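Local structure of galactose mutarotase related enzyme (Lactobacillus casei, 3Q1N) at residues A[24-29]-A[225-230]; A[99-102]-A[108-111]; A[205-210]-A[259-264]; A[218-223]-A[250-255]. The protein probably binds carbohydrate and may act as an isomerase of the aldose 1-epimerase family. All coordinates share one frame; numbering follows the deposited sequence. Where two conformers were deposited one is given.

Interaction 1 of 4, residues A[24-29]-A[225-230]. With EDO (1,2-ethanediol), chain P.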
loop_
_atom_site.group_PDB
_atom_site.type_symbol
_atom_site.label_atom_id
_atom_site.label_comp_id
_atom_site.label_asym_id
_atom_site.label_seq_id
_atom_site.Cartn_x
_atom_site.Cartn_y
_atom_site.Cartn_z
ATOM N N LEU A 24 -5.846 6.241 -13.049
ATOM C CA LEU A 24 -7.091 6.666 -12.435
ATOM C C LEU A 24 -7.300 8.124 -12.802
ATOM O O LEU A 24 -6.519 9.002 -12.430
ATOM C CB LEU A 24 -6.977 6.463 -10.919
ATOM C CG LEU A 24 -8.177 6.549 -9.995
ATOM C CD1 LEU A 24 -9.266 5.532 -10.436
ATOM C CD2 LEU A 24 -7.749 6.290 -8.587
ATOM N N VAL A 25 -8.324 8.369 -13.591
ATOM C CA VAL A 25 -8.435 9.603 -14.330
ATOM C C VAL A 25 -9.751 10.270 -14.026
ATOM O O VAL A 25 -10.793 9.610 -14.021
ATOM C CB VAL A 25 -8.320 9.349 -15.867
ATOM C CG1 VAL A 25 -8.742 10.583 -16.724
ATOM C CG2 VAL A 25 -6.923 8.913 -16.230
ATOM N N ASN A 26 -9.666 11.563 -13.724
ATOM C CA ASN A 26 -10.836 12.432 -13.651
ATOM C C ASN A 26 -11.227 12.852 -15.061
ATOM O O ASN A 26 -10.479 13.604 -15.725
ATOM C CB ASN A 26 -10.506 13.658 -12.805
ATOM C CG ASN A 26 -11.734 14.491 -12.481
ATOM O OD1 ASN A 26 -12.688 13.994 -11.857
ATOM N ND2 ASN A 26 -11.699 15.772 -12.861
ATOM N N LYS A 27 -12.374 12.355 -15.561
ATOM C CA LYS A 27 -12.764 12.602 -16.957
ATOM C C LYS A 27 -13.049 14.068 -17.255
ATOM O O LYS A 27 -12.810 14.507 -18.348
ATOM C CB LYS A 27 -14.014 11.780 -17.341
ATOM C CG LYS A 27 -13.775 10.267 -17.432
ATOM C CD LYS A 27 -15.025 9.552 -17.944
ATOM C CE LYS A 27 -14.789 8.089 -18.155
ATOM N NZ LYS A 27 -16.119 7.512 -18.614
ATOM N N ALA A 28 -13.557 14.810 -16.283
ATOM C CA ALA A 28 -13.911 16.233 -16.498
ATOM C C ALA A 28 -12.747 17.080 -17.022
ATOM O O ALA A 28 -12.956 18.026 -17.819
ATOM C CB ALA A 28 -14.462 16.843 -15.220
ATOM N N ASP A 29 -11.526 16.767 -16.603
ATOM C CA ASP A 29 -10.344 17.509 -17.096
ATOM C C ASP A 29 -9.183 16.616 -17.519
ATOM O O ASP A 29 -8.055 17.092 -17.725
ATOM C CB ASP A 29 -9.895 18.522 -16.040
ATOM C CG ASP A 29 -9.460 17.865 -14.712
ATOM O OD1 ASP A 29 -9.525 16.630 -14.588
ATOM O OD2 ASP A 29 -9.055 18.615 -13.785
ATOM N N HIS A 225 -3.332 23.473 -5.248
ATOM C CA HIS A 225 -3.674 22.507 -6.286
ATOM C C HIS A 225 -5.076 22.001 -6.167
ATOM O O HIS A 225 -5.522 21.633 -5.078
ATOM C CB HIS A 225 -2.688 21.342 -6.260
ATOM C CG HIS A 225 -1.327 21.771 -6.644
ATOM N ND1 HIS A 225 -0.929 21.825 -7.959
ATOM C CD2 HIS A 225 -0.323 22.309 -5.917
ATOM C CE1 HIS A 225 0.271 22.369 -8.024
ATOM N NE2 HIS A 225 0.662 22.670 -6.796
ATOM N N ASP A 226 -5.732 21.926 -7.316
ATOM C CA ASP A 226 -7.164 21.629 -7.394
ATOM C C ASP A 226 -7.497 20.254 -6.912
ATOM O O ASP A 226 -8.511 20.062 -6.200
ATOM C CB ASP A 226 -7.676 21.754 -8.847
ATOM C CG ASP A 226 -7.920 23.192 -9.274
ATOM O OD1 ASP A 226 -7.742 24.122 -8.453
ATOM O OD2 ASP A 226 -8.256 23.402 -10.459
ATOM N N HIS A 227 -6.710 19.262 -7.323
ATOM C CA HIS A 227 -7.056 17.900 -7.036
ATOM C C HIS A 227 -6.372 17.473 -5.713
ATOM O O HIS A 227 -5.234 17.875 -5.367
ATOM C CB HIS A 227 -6.687 16.961 -8.207
ATOM C CG HIS A 227 -7.518 17.191 -9.435
ATOM N ND1 HIS A 227 -8.853 16.845 -9.499
ATOM C CD2 HIS A 227 -7.221 17.768 -10.627
ATOM C CE1 HIS A 227 -9.337 17.200 -10.675
ATOM N NE2 HIS A 227 -8.367 17.761 -11.380
ATOM N N SER A 228 -7.121 16.761 -4.924
ATOM C CA SER A 228 -6.595 16.096 -3.749
ATOM C C SER A 228 -7.272 14.747 -3.733
ATOM O O SER A 228 -8.202 14.496 -4.510
ATOM C CB SER A 228 -6.942 16.871 -2.489
ATOM O OG SER A 228 -8.334 17.043 -2.319
ATOM N N ILE A 229 -6.756 13.856 -2.887
ATOM C CA ILE A 229 -7.390 12.568 -2.608
ATOM C C ILE A 229 -7.471 12.347 -1.115
ATOM O O ILE A 229 -6.697 12.922 -0.368
ATOM C CB ILE A 229 -6.618 11.388 -3.211
ATOM C CG1 ILE A 229 -5.189 11.275 -2.625
ATOM C CG2 ILE A 229 -6.590 11.557 -4.745
ATOM C CD1 ILE A 229 -4.997 10.214 -1.580
ATOM N N THR A 230 -8.459 11.553 -0.725
ATOM C CA THR A 230 -8.629 11.127 0.654
ATOM C C THR A 230 -8.743 9.598 0.666
ATOM O O THR A 230 -9.534 9.016 -0.098
ATOM C CB THR A 230 -9.874 11.745 1.285
ATOM O OG1 THR A 230 -9.710 13.164 1.302
ATOM C CG2 THR A 230 -10.092 11.226 2.749
HETATM C C1 EDO P . -6.670 27.133 -6.439
HETATM O O1 EDO P . -7.391 27.192 -5.192
HETATM C C2 EDO P . -5.815 25.880 -6.440
HETATM O O2 EDO P . -6.526 24.774 -5.846
#
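Chi1 of 62° sets the carboxylate of Asp-29 between its own backbone N and carbonyl carbon, while chi1 of -68° turns the ring of His-227 to the side of its backbone N, and the two groups meet from opposite directions. The result is a His-carboxylate hydrogen bond at the surface of the galactose mutarotase-like beta fold, joining the turn after strand 20-26 to the segment leading into strand 229-232. His-227 NE2 donates to Asp-29 OD2 over 2.6 Å, with an N-H...O angle of 164°. The acceptor lies in the imidazole plane at the ring edge and uses its syn lone pair, although carboxylate and ring planes are strongly tilted against each other. The other ring nitrogen, ND1, is bonded to O of the C-terminal His-294, and the ring of Tyr-31 stacks on the imidazole; bonds at both nitrogens are consistent with a doubly protonated, positively charged ring. With an alanine here, Asp-29 OD2 would probably lose its donor, and Tyr-31 the ring it stacks on. Asp-29 OD1 is bonded to Tyr-31 N. Asn-26 has a second conformer, so its contacts are less certain: in the one described, Asn-26 ND2 donates to Asp-29 OD1 over 2.9 Å from well above the carboxylate plane, and Asn-26 ND2 comes obliquely within 3.5 Å of His-227 CE1.

Interaction 2 of 4, residues A[99-102]-A[108-111]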
loop_
_atom_site.group_PDB
_atom_site.type_symbol
_atom_site.label_atom_id
_atom_site.label_comp_id
_atom_site.label_asym_id
_atom_site.label_seq_id
_atom_site.Cartn_x
_atom_site.Cartn_y
_atom_site.Cartn_z
ATOM N N ALA A 99 3.545 -23.122 -8.081
ATOM C CA ALA A 99 4.734 -23.862 -7.700
ATOM C C ALA A 99 5.901 -22.990 -7.224
ATOM O O ALA A 99 6.627 -23.388 -6.316
ATOM C CB ALA A 99 5.196 -24.802 -8.885
ATOM N N GLU A 100 6.008 -21.776 -7.774
ATOM C CA GLU A 100 7.031 -20.834 -7.395
ATOM C C GLU A 100 6.730 -20.202 -6.020
ATOM O O GLU A 100 7.581 -20.136 -5.168
ATOM C CB GLU A 100 7.233 -19.756 -8.500
ATOM C CG GLU A 100 7.198 -20.286 -9.991
ATOM C CD GLU A 100 8.354 -21.212 -10.335
ATOM O OE1 GLU A 100 9.285 -21.274 -9.505
ATOM O OE2 GLU A 100 8.348 -21.850 -11.445
ATOM N N THR A 101 5.502 -19.736 -5.821
ATOM C CA THR A 101 5.129 -19.129 -4.541
ATOM C C THR A 101 5.251 -20.154 -3.424
ATOM O O THR A 101 5.623 -19.823 -2.305
ATOM C CB THR A 101 3.746 -18.502 -4.549
ATOM O OG1 THR A 101 2.717 -19.499 -4.537
ATOM C CG2 THR A 101 3.546 -17.533 -5.776
ATOM N N LEU A 102 4.903 -21.427 -3.704
ATOM C CA LEU A 102 4.990 -22.465 -2.660
ATOM C C LEU A 102 6.418 -22.689 -2.121
ATOM O O LEU A 102 6.573 -23.089 -0.968
ATOM C CB LEU A 102 4.416 -23.784 -3.155
ATOM C CG LEU A 102 2.914 -23.802 -3.319
ATOM C CD1 LEU A 102 2.512 -25.038 -4.136
ATOM C CD2 LEU A 102 2.208 -23.753 -1.942
ATOM N N GLU A 108 -1.370 -22.886 0.390
ATOM C CA GLU A 108 -2.446 -22.588 -0.530
ATOM C C GLU A 108 -3.258 -21.388 -0.049
ATOM O O GLU A 108 -3.606 -21.262 1.135
ATOM C CB GLU A 108 -3.335 -23.827 -0.768
ATOM C CG GLU A 108 -2.537 -25.014 -1.262
ATOM C CD GLU A 108 -3.383 -26.102 -1.858
ATOM O OE1 GLU A 108 -4.595 -26.134 -1.624
ATOM O OE2 GLU A 108 -2.789 -26.974 -2.559
ATOM N N TYR A 109 -3.499 -20.459 -0.976
ATOM C CA TYR A 109 -4.216 -19.237 -0.650
ATOM C C TYR A 109 -5.066 -18.758 -1.781
ATOM O O TYR A 109 -4.823 -19.104 -2.958
ATOM C CB TYR A 109 -3.238 -18.114 -0.206
ATOM C CG TYR A 109 -2.370 -17.539 -1.338
ATOM C CD1 TYR A 109 -2.871 -16.539 -2.204
ATOM C CD2 TYR A 109 -1.075 -18.030 -1.580
ATOM C CE1 TYR A 109 -2.087 -16.042 -3.210
ATOM C CE2 TYR A 109 -0.299 -17.546 -2.606
ATOM C CZ TYR A 109 -0.791 -16.551 -3.421
ATOM O OH TYR A 109 -0.017 -16.050 -4.474
ATOM N N THR A 110 -6.009 -17.896 -1.427
ATOM C CA THR A 110 -6.703 -17.083 -2.424
ATOM C C THR A 110 -6.564 -15.626 -2.014
ATOM O O THR A 110 -6.738 -15.290 -0.856
ATOM C CB THR A 110 -8.175 -17.422 -2.561
ATOM O OG1 THR A 110 -8.342 -18.803 -2.888
ATOM C CG2 THR A 110 -8.832 -16.577 -3.682
ATOM N N LEU A 111 -6.186 -14.771 -2.976
ATOM C CA LEU A 111 -6.175 -13.353 -2.770
ATOM C C LEU A 111 -7.090 -12.757 -3.802
ATOM O O LEU A 111 -6.814 -12.830 -4.992
ATOM C CB LEU A 111 -4.743 -12.787 -2.894
ATOM C CG LEU A 111 -4.591 -11.284 -2.851
ATOM C CD1 LEU A 111 -5.175 -10.723 -1.526
ATOM C CD2 LEU A 111 -3.089 -10.905 -3.036
#
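Tyr-109 reaches from the start of strand 109-118 to Thr-101 on the short, weakly bonded helix 99-104. This helix lies in the connection between strands 90-96 and 109-118, antiparallel neighbours in the large sheet, and packs back on the start of the second. From CB, chi1 of 71° places CG between the backbone N and the carbonyl carbon, and the end of the side chain swings nearer the helix than the CB bond alone would suggest. At the CD1 edge of the ring, in plane, lies Leu-111 N, two residues on in the same strand. Further along, Tyr-109 CE2 comes 4.1 Å from Thr-101 OG1, which sits obliquely to the ring. At the tip, Tyr-109 OH is 4.1 Å from the methyl Thr-101 CG2, and the two side chains run across each other at about a right angle. Neither hydroxyl finds its hydrogen bond here: Tyr-109 OH is bonded to Gln-95 OE1, and Thr-101 OG1 accepts from Asn-98 N. Phe-75 touches both side chains. Nearer the solvent, Leu-102 CD2 approaches Glu-108 N at 4.4 Å. Such distances imply van der Waals packing of helix on strand, in which polar atoms take part through their bulk and not their bonding.

Interaction 3 of 4, residues A[205-210]-A[259-264]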
loop_
_atom_site.group_PDB
_atom_site.type_symbol
_atom_site.label_atom_id
_atom_site.label_comp_id
_atom_site.label_asym_id
_atom_site.label_seq_id
_atom_site.Cartn_x
_atom_site.Cartn_y
_atom_site.Cartn_z
ATOM N N GLY A 205 14.755 10.550 4.603
ATOM C CA GLY A 205 15.227 9.519 5.526
ATOM C C GLY A 205 14.508 8.184 5.412
ATOM O O GLY A 205 14.714 7.278 6.244
ATOM N N GLY A 206 13.636 8.053 4.414
ATOM C CA GLY A 206 12.940 6.808 4.192
ATOM C C GLY A 206 11.478 6.879 4.503
ATOM O O GLY A 206 10.947 7.912 4.961
ATOM N N LEU A 207 10.820 5.764 4.234
ATOM C CA LEU A 207 9.392 5.623 4.455
ATOM C C LEU A 207 8.955 6.053 5.892
ATOM O O LEU A 207 9.662 5.794 6.879
ATOM C CB LEU A 207 8.984 4.178 4.177
ATOM C CG LEU A 207 9.366 3.060 5.153
ATOM C CD1 LEU A 207 8.693 1.775 4.700
ATOM C CD2 LEU A 207 10.902 2.861 5.304
ATOM N N VAL A 208 7.824 6.767 5.973
ATOM C CA VAL A 208 7.216 7.212 7.222
ATOM C C VAL A 208 5.953 6.384 7.484
ATOM O O VAL A 208 4.922 6.550 6.835
ATOM C CB VAL A 208 6.857 8.727 7.154
ATOM C CG1 VAL A 208 6.159 9.205 8.471
ATOM C CG2 VAL A 208 8.145 9.571 6.898
ATOM N N ILE A 209 6.060 5.440 8.401
ATOM C CA ILE A 209 4.954 4.525 8.711
ATOM C C ILE A 209 4.175 5.023 9.925
ATOM O O ILE A 209 4.642 4.886 11.044
ATOM C CB ILE A 209 5.449 3.088 9.001
ATOM C CG1 ILE A 209 6.423 2.613 7.939
ATOM C CG2 ILE A 209 4.232 2.151 9.114
ATOM C CD1 ILE A 209 7.138 1.273 8.307
ATOM N N LEU A 210 3.007 5.608 9.711
ATOM C CA LEU A 210 2.191 6.113 10.820
ATOM C C LEU A 210 1.630 4.968 11.646
ATOM O O LEU A 210 1.024 4.013 11.113
ATOM C CB LEU A 210 1.012 6.971 10.309
ATOM C CG LEU A 210 1.393 8.161 9.435
ATOM C CD1 LEU A 210 0.107 8.912 9.041
ATOM C CD2 LEU A 210 2.334 9.112 10.136
ATOM N N GLY A 259 0.178 -4.715 8.020
ATOM C CA GLY A 259 1.435 -5.388 8.264
ATOM C C GLY A 259 2.529 -4.342 8.256
ATOM O O GLY A 259 2.267 -3.143 8.158
ATOM N N LEU A 260 3.751 -4.803 8.493
ATOM C CA LEU A 260 4.912 -3.915 8.642
ATOM C C LEU A 260 6.151 -4.578 8.098
ATOM O O LEU A 260 6.292 -5.812 8.158
ATOM C CB LEU A 260 5.149 -3.634 10.117
ATOM C CG LEU A 260 4.117 -2.798 10.904
ATOM C CD1 LEU A 260 4.377 -2.841 12.373
ATOM C CD2 LEU A 260 4.119 -1.390 10.338
ATOM N N PRO A 261 7.097 -3.770 7.576
ATOM C CA PRO A 261 8.402 -4.346 7.248
ATOM C C PRO A 261 9.034 -4.993 8.467
ATOM O O PRO A 261 8.711 -4.656 9.600
ATOM C CB PRO A 261 9.236 -3.111 6.855
ATOM C CG PRO A 261 8.184 -2.029 6.526
ATOM C CD PRO A 261 7.052 -2.305 7.409
ATOM N N ASP A 262 9.991 -5.895 8.263
ATOM C CA ASP A 262 10.655 -6.509 9.364
ATOM C C ASP A 262 11.400 -5.491 10.241
ATOM O O ASP A 262 11.927 -4.470 9.775
ATOM C CB ASP A 262 11.699 -7.502 8.864
ATOM C CG ASP A 262 11.235 -8.962 8.868
ATOM O OD1 ASP A 262 10.311 -9.345 9.643
ATOM O OD2 ASP A 262 11.860 -9.744 8.119
ATOM N N GLN A 263 11.447 -5.819 11.527
ATOM C CA GLN A 263 12.387 -5.193 12.459
ATOM C C GLN A 263 13.759 -5.820 12.226
ATOM O O GLN A 263 13.889 -7.027 12.213
ATOM C CB GLN A 263 11.955 -5.414 13.911
ATOM C CG GLN A 263 12.988 -4.846 14.871
ATOM C CD GLN A 263 12.540 -4.733 16.318
ATOM O OE1 GLN A 263 11.346 -4.908 16.654
ATOM N NE2 GLN A 263 13.503 -4.454 17.204
ATOM N N ALA A 264 14.780 -4.976 12.050
ATOM C CA ALA A 264 16.156 -5.417 11.746
ATOM C C ALA A 264 16.673 -6.450 12.747
ATOM O O ALA A 264 16.435 -6.375 13.942
ATOM C CB ALA A 264 17.103 -4.215 11.742
#
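Ile-209 faces Leu-260 and Pro-261 with two different branches, and the contact is built on that division. Its CG2 lies opposite the backbone N and its CG1 opposite the carbonyl carbon (chi1 -48°), which spreads the two branches over two partners. At the end of an extended CG1 arm, Ile-209 CD1 reaches the CD-CG edge of the proline ring, 3.7 Å from Pro-261 CD and 3.9 Å from Pro-261 CG. The short branch, Ile-209 CG2, meets Leu-260 CD2 at 3.7 Å, and here the two side chains pass at a slant. Leu-260 starts out neither toward nor away from strand 208-210, and it is the end of its side chain that closes the gap. Leu-207 adds a looser touch, Leu-207 CD1 to Pro-261 CG at 4.3 Å, so that two residues of alternate positions on one chain bear on the same proline. All the meeting atoms are carbon, which makes the contact wholly apolar; Ile-209, Leu-260 and Pro-261 are buried. A nitrate and an ethanediol, probably from the crystallisation liquor, lie about 4 Å from the side chain of Leu-207. Strand 208-210 pairs with strand 238-242, whose Thr-240 touches both Leu-207 and Ile-209, while Phe-173 of strand 171-175 packs on Ile-209 and Leu-260. The loop 259-264 follows strand 251-258 directly, and Arg-181 NE bonds Pro-261 O.

Interaction 4 of 4, residues A[218-223]-A[250-255]. With NO3 (nitrate ion), chain F; EDO (1,2-ethanediol), chain J.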
loop_
_atom_site.group_PDB
_atom_site.type_symbol
_atom_site.label_atom_id
_atom_site.label_comp_id
_atom_site.label_asym_id
_atom_site.label_seq_id
_atom_site.Cartn_x
_atom_site.Cartn_y
_atom_site.Cartn_z
ATOM N N ALA A 218 -7.447 9.926 5.642
ATOM C CA ALA A 218 -6.165 10.610 5.462
ATOM C C ALA A 218 -6.207 11.307 4.088
ATOM O O ALA A 218 -6.416 10.657 3.047
ATOM C CB ALA A 218 -5.015 9.621 5.536
ATOM N N THR A 219 -6.079 12.633 4.117
ATOM C CA THR A 219 -6.164 13.483 2.929
ATOM C C THR A 219 -4.799 14.012 2.522
ATOM O O THR A 219 -4.110 14.599 3.348
ATOM C CB THR A 219 -7.145 14.658 3.150
ATOM O OG1 THR A 219 -8.461 14.126 3.339
ATOM C CG2 THR A 219 -7.150 15.615 1.995
ATOM N N LEU A 220 -4.459 13.815 1.245
ATOM C CA LEU A 220 -3.233 14.339 0.603
ATOM C C LEU A 220 -3.695 15.539 -0.234
ATOM O O LEU A 220 -4.481 15.388 -1.181
ATOM C CB LEU A 220 -2.568 13.272 -0.266
ATOM C CG LEU A 220 -1.403 13.751 -1.128
ATOM C CD1 LEU A 220 -0.192 14.192 -0.296
ATOM C CD2 LEU A 220 -1.030 12.635 -2.129
ATOM N N ALA A 221 -3.250 16.727 0.159
ATOM C CA ALA A 221 -3.720 17.955 -0.457
ATOM C C ALA A 221 -2.709 19.093 -0.307
ATOM O O ALA A 221 -1.934 19.124 0.656
ATOM C CB ALA A 221 -5.031 18.387 0.187
ATOM N N SER A 222 -2.821 20.054 -1.209
ATOM C CA SER A 222 -2.099 21.327 -1.166
ATOM C C SER A 222 -3.089 22.448 -1.455
ATOM O O SER A 222 -3.935 22.288 -2.328
ATOM C CB SER A 222 -1.012 21.354 -2.244
ATOM O OG SER A 222 -0.561 22.675 -2.501
ATOM N N PRO A 223 -2.980 23.560 -0.725
ATOM C CA PRO A 223 -3.869 24.687 -1.008
ATOM C C PRO A 223 -3.656 25.280 -2.403
ATOM O O PRO A 223 -4.511 26.035 -2.870
ATOM C CB PRO A 223 -3.492 25.708 0.061
ATOM C CG PRO A 223 -2.096 25.370 0.463
ATOM C CD PRO A 223 -2.028 23.875 0.350
ATOM N N PRO A 250 7.967 13.895 -8.754
ATOM C CA PRO A 250 6.692 14.634 -8.722
ATOM C C PRO A 250 5.542 13.726 -8.277
ATOM O O PRO A 250 4.458 13.735 -8.872
ATOM C CB PRO A 250 6.531 15.069 -10.187
ATOM C CG PRO A 250 7.147 13.908 -10.939
ATOM C CD PRO A 250 8.318 13.462 -10.132
ATOM N N PHE A 251 5.811 12.907 -7.273
ATOM C CA PHE A 251 4.763 12.045 -6.646
ATOM C C PHE A 251 5.045 11.775 -5.183
ATOM O O PHE A 251 6.168 11.879 -4.728
ATOM C CB PHE A 251 4.564 10.735 -7.438
ATOM C CG PHE A 251 5.647 9.675 -7.241
ATOM C CD1 PHE A 251 5.697 8.860 -6.097
ATOM C CD2 PHE A 251 6.598 9.461 -8.227
ATOM C CE1 PHE A 251 6.679 7.857 -5.957
ATOM C CE2 PHE A 251 7.573 8.452 -8.086
ATOM C CZ PHE A 251 7.626 7.687 -6.961
ATOM N N ILE A 252 3.983 11.437 -4.458
ATOM C CA ILE A 252 4.055 10.971 -3.084
ATOM C C ILE A 252 3.141 9.776 -2.997
ATOM O O ILE A 252 2.004 9.832 -3.501
ATOM C CB ILE A 252 3.618 12.067 -2.085
ATOM C CG1 ILE A 252 4.559 13.269 -2.160
ATOM C CG2 ILE A 252 3.625 11.471 -0.614
ATOM C CD1 ILE A 252 4.029 14.491 -1.387
ATOM N N ALA A 253 3.690 8.657 -2.469
ATOM C CA ALA A 253 2.907 7.474 -2.187
ATOM C C ALA A 253 2.319 7.524 -0.787
ATOM O O ALA A 253 2.979 7.940 0.171
ATOM C CB ALA A 253 3.769 6.182 -2.388
ATOM N N VAL A 254 1.072 7.064 -0.672
ATOM C CA VAL A 254 0.349 7.032 0.601
ATOM C C VAL A 254 -0.265 5.655 0.631
ATOM O O VAL A 254 -1.161 5.351 -0.159
ATOM C CB VAL A 254 -0.704 8.168 0.722
ATOM C CG1 VAL A 254 -1.295 8.144 2.164
ATOM C CG2 VAL A 254 -0.066 9.560 0.401
ATOM N N GLU A 255 0.272 4.794 1.510
ATOM C CA GLU A 255 0.205 3.360 1.358
ATOM C C GLU A 255 -0.470 2.670 2.532
ATOM O O GLU A 255 0.100 2.597 3.631
ATOM C CB GLU A 255 1.625 2.814 1.187
ATOM C CG GLU A 255 2.526 3.575 0.171
ATOM C CD GLU A 255 3.976 3.153 0.255
ATOM O OE1 GLU A 255 4.304 2.281 1.095
ATOM O OE2 GLU A 255 4.817 3.696 -0.502
HETATM N N NO3 F . -9.067 14.407 6.680
HETATM O O1 NO3 F . -9.412 13.422 5.772
HETATM O O2 NO3 F . -8.798 14.077 8.007
HETATM O O3 NO3 F . -8.999 15.745 6.280
HETATM C C1 EDO J . 7.639 2.463 0.798
HETATM O O1 EDO J . 6.849 1.323 1.186
HETATM C C2 EDO J . 8.880 2.087 0.020
HETATM O O2 EDO J . 8.553 1.370 -1.193
#
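Thr-219 OG1, one residue before the Leu-220 that meets Ile-252 and Val-254, is held by two partners: it donates to O1 of a nitrate, probably from the crystallisation liquor, over 2.7 Å and is also hydrogen-bonded to Thr-230 OG1. Its CB bond points away from strand 251-258, whereas that of Leu-220 points toward it, as expected of neighbours on a beta strand. Leu-220 carries the contact, with CG opposite its backbone N (chi1 172°). Leu-220 CD2 lies 4.1 Å from Val-254 CG2, the side chains meeting at an oblique angle, and also nears Ile-252 O. Leu-220 CD1 lies 4.4 Å from Ile-252 CD1. The distances are those of ordinary apolar packing, without tight spots. On the other face of strand 251-258, Glu-255 OE1 accepts from O1 of an ethanediol over 2.7 Å, and His-143 NE2 bonds the diol as well; though probably from the crystallisation liquor, it may mark a pocket, consistent with the family's sugar site. A leucine in place of Glu-255 would probably leave that diol oxygen without its acceptor. The contact spans two sheets of the beta sandwich, strand 217-221 belonging to the larger one and strand 251-258 to the other. Phe-146 of strand 136-147 also touches Leu-220; Ile-241 of strand 238-242 lies against Ile-252, and Leu-231 of strand 229-232 against Val-254.

How the interactions relate
From the N terminus, interaction 1 joins the end of strand 20-26 to 225-230, closing a loop of 195 residues. Nested within that loop, interaction 2 closes a short helix-to-strand turn on the opposite side of the chain's centre, its own centre about 36 Å from that of interaction 1. Interaction 3 opens at 205-210 inside the same loop but closes at 259-264, so it crosses interaction 1; interaction 4 (218-223 with 250-255) also crosses it and is nested in interaction 3. Interactions 1 and 4 touch through the paired strands 217-221 and 229-232. Interaction 1 joins the four- and nine-stranded sheets, interaction 4 the nine- and six-stranded ones, while interactions 2 and 3 bring in a helix and a loop.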